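PDB 5G5S: protein argonaute from Methanocaldococcus jannaschii, which uses short single-stranded DNA guides to bind complementary target DNA and cut it, and may thereby help defend against invading genetic elements. Local coordinates for residues F569-D572 and G573-N577. Residues are numbered along the deposited sequence; the frame is centred on the assembly and turned at random.
Sequences FLRD and GFIQN
Arg571 reaches forward along its own chain to Gly573, Phe574 and Ile575, spanning the turn where strand 566-571 of the RNase H-like PIWI fold gives way to the loop before helix 577-590. The approach to this turn is hydrophobic: Phe569 packs on helix 547-556, while Leu570, its side chain directed the other way, lies against the neighbouring parallel strand 593-600. Arg571, the last strand residue, has the length to follow the chain as it turns. Its CG tucks in over the backbone, flanked by N and C (chi1 51°), and a bend at chi3 (-87°) brings the guanidinium beside the loop. The carbonyl of Gly573 lies at the edge of that flat group, 3.6 Å from Arg571 NE to Gly573 O. Ile575 CD1 sits over one face near its rim, 3.4 Å from Arg571 NH1, and the two side chains cross at about a right angle. Glu579, in the first turn of helix 577-590, makes a weak, long ion pair with NH1. Asp572 follows, its CB directed away from the loop, and its side chain lies about 6 Å from that of Asp506 and about 7 Å from that of Asp690. As in related Argonautes, these aspartates probably hold the catalytic manganese ions, for which a short acidic side chain at a strand end is well suited; Lys601 forms a salt bridge with Asp572 OD2. The fully extended backbone of Gly573 is readily adopted without a side chain, and a weak hydrogen bond of 3.4 Å runs from Gly573 N back to Arg571 O. Beyond it, Phe574 O lies 2.9 Å from Arg571 NH2, set obliquely to the guanidinium plane.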
loop_
_atom_site.group_PDB
_atom_site.type_symbol
_atom_site.label_atom_id
_atom_site.label_comp_id
_atom_site.label_asym_id
_atom_site.label_seq_id
_atom_site.Cartn_x
_atom_site.Cartn_y
_atom_site.Cartn_z
ATOM N N PHE A 569 9.183 -0.661 13.935
ATOM C CA PHE A 569 8.556 0.200 12.925
ATOM C C PHE A 569 8.555 -0.475 11.562
ATOM O O PHE A 569 9.558 -1.044 11.126
ATOM C CB PHE A 569 9.221 1.575 12.805
ATOM C CG PHE A 569 8.918 2.516 13.943
ATOM C CD1 PHE A 569 9.744 2.568 15.063
ATOM C CD2 PHE A 569 7.843 3.397 13.871
ATOM C CE1 PHE A 569 9.480 3.461 16.099
ATOM C CE2 PHE A 569 7.576 4.284 14.913
ATOM C CZ PHE A 569 8.380 4.295 16.030
ATOM N N LEU A 570 7.415 -0.392 10.895
ATOM C CA LEU A 570 7.192 -0.949 9.574
ATOM C C LEU A 570 6.970 0.221 8.624
ATOM O O LEU A 570 6.090 1.066 8.856
ATOM C CB LEU A 570 5.936 -1.834 9.629
ATOM C CG LEU A 570 6.023 -3.329 9.969
ATOM C CD1 LEU A 570 7.126 -3.682 10.928
ATOM C CD2 LEU A 570 4.694 -3.851 10.432
ATOM N N ARG A 571 7.809 0.311 7.585
ATOM C CA ARG A 571 7.672 1.369 6.590
ATOM C C ARG A 571 7.967 0.894 5.168
ATOM O O ARG A 571 8.699 -0.073 4.973
ATOM C CB ARG A 571 8.436 2.665 6.973
ATOM C CG ARG A 571 9.904 2.495 7.360
ATOM C CD ARG A 571 10.532 3.810 7.819
ATOM N NE ARG A 571 11.065 4.593 6.701
ATOM C CZ ARG A 571 11.561 5.826 6.798
ATOM N NH1 ARG A 571 11.590 6.449 7.970
ATOM N NH2 ARG A 571 12.019 6.449 5.721
ATOM N N ASP A 572 7.327 1.535 4.188
ATOM C CA ASP A 572 7.541 1.302 2.763
ATOM C C ASP A 572 8.473 2.424 2.387
ATOM O O ASP A 572 8.032 3.440 1.839
ATOM C CB ASP A 572 6.228 1.397 1.970
ATOM C CG ASP A 572 6.252 0.688 0.629
ATOM O OD1 ASP A 572 7.143 1.000 -0.196
ATOM O OD2 ASP A 572 5.369 -0.169 0.396
ATOM N N GLY A 573 9.724 2.287 2.799
ATOM C CA GLY A 573 10.750 3.290 2.574
ATOM C C GLY A 573 12.051 2.991 3.286
ATOM O O GLY A 573 12.085 2.202 4.236
ATOM N N PHE A 574 13.129 3.626 2.827
ATOM C CA PHE A 574 14.442 3.432 3.425
ATOM C C PHE A 574 14.852 4.578 4.305
ATOM O O PHE A 574 14.351 5.694 4.151
ATOM C CB PHE A 574 15.505 3.083 2.375
ATOM C CG PHE A 574 15.143 1.852 1.582
ATOM C CD1 PHE A 574 15.212 0.587 2.157
ATOM C CD2 PHE A 574 14.685 1.956 0.273
ATOM C CE1 PHE A 574 14.847 -0.553 1.429
ATOM C CE2 PHE A 574 14.336 0.816 -0.456
ATOM C CZ PHE A 574 14.413 -0.429 0.129
ATOM N N ILE A 575 15.710 4.282 5.284
ATOM C CA ILE A 575 16.237 5.260 6.238
ATOM C C ILE A 575 17.347 6.022 5.535
ATOM O O ILE A 575 18.168 5.405 4.854
ATOM C CB ILE A 575 16.705 4.510 7.535
ATOM C CG1 ILE A 575 15.512 3.909 8.339
ATOM C CG2 ILE A 575 17.654 5.307 8.430
ATOM C CD1 ILE A 575 14.482 4.906 8.964
ATOM N N GLN A 576 17.339 7.365 5.651
ATOM C CA GLN A 576 18.389 8.230 5.098
ATOM C C GLN A 576 19.572 8.157 6.071
ATOM O O GLN A 576 19.373 7.848 7.247
ATOM C CB GLN A 576 17.896 9.684 4.977
ATOM C CG GLN A 576 18.285 10.383 3.667
ATOM C CD GLN A 576 19.750 10.768 3.564
ATOM O OE1 GLN A 576 20.559 10.073 2.932
ATOM N NE2 GLN A 576 20.125 11.895 4.161
ATOM N N ASN A 577 20.790 8.438 5.589
ATOM C CA ASN A 577 22.016 8.424 6.394
ATOM C C ASN A 577 21.980 9.371 7.608
ATOM O O ASN A 577 22.501 9.021 8.669
ATOM C CB ASN A 577 23.224 8.720 5.523
ATOM C CG ASN A 577 24.373 7.796 5.799
ATOM O OD1 ASN A 577 25.226 8.066 6.654
ATOM N ND2 ASN A 577 24.407 6.670 5.096
#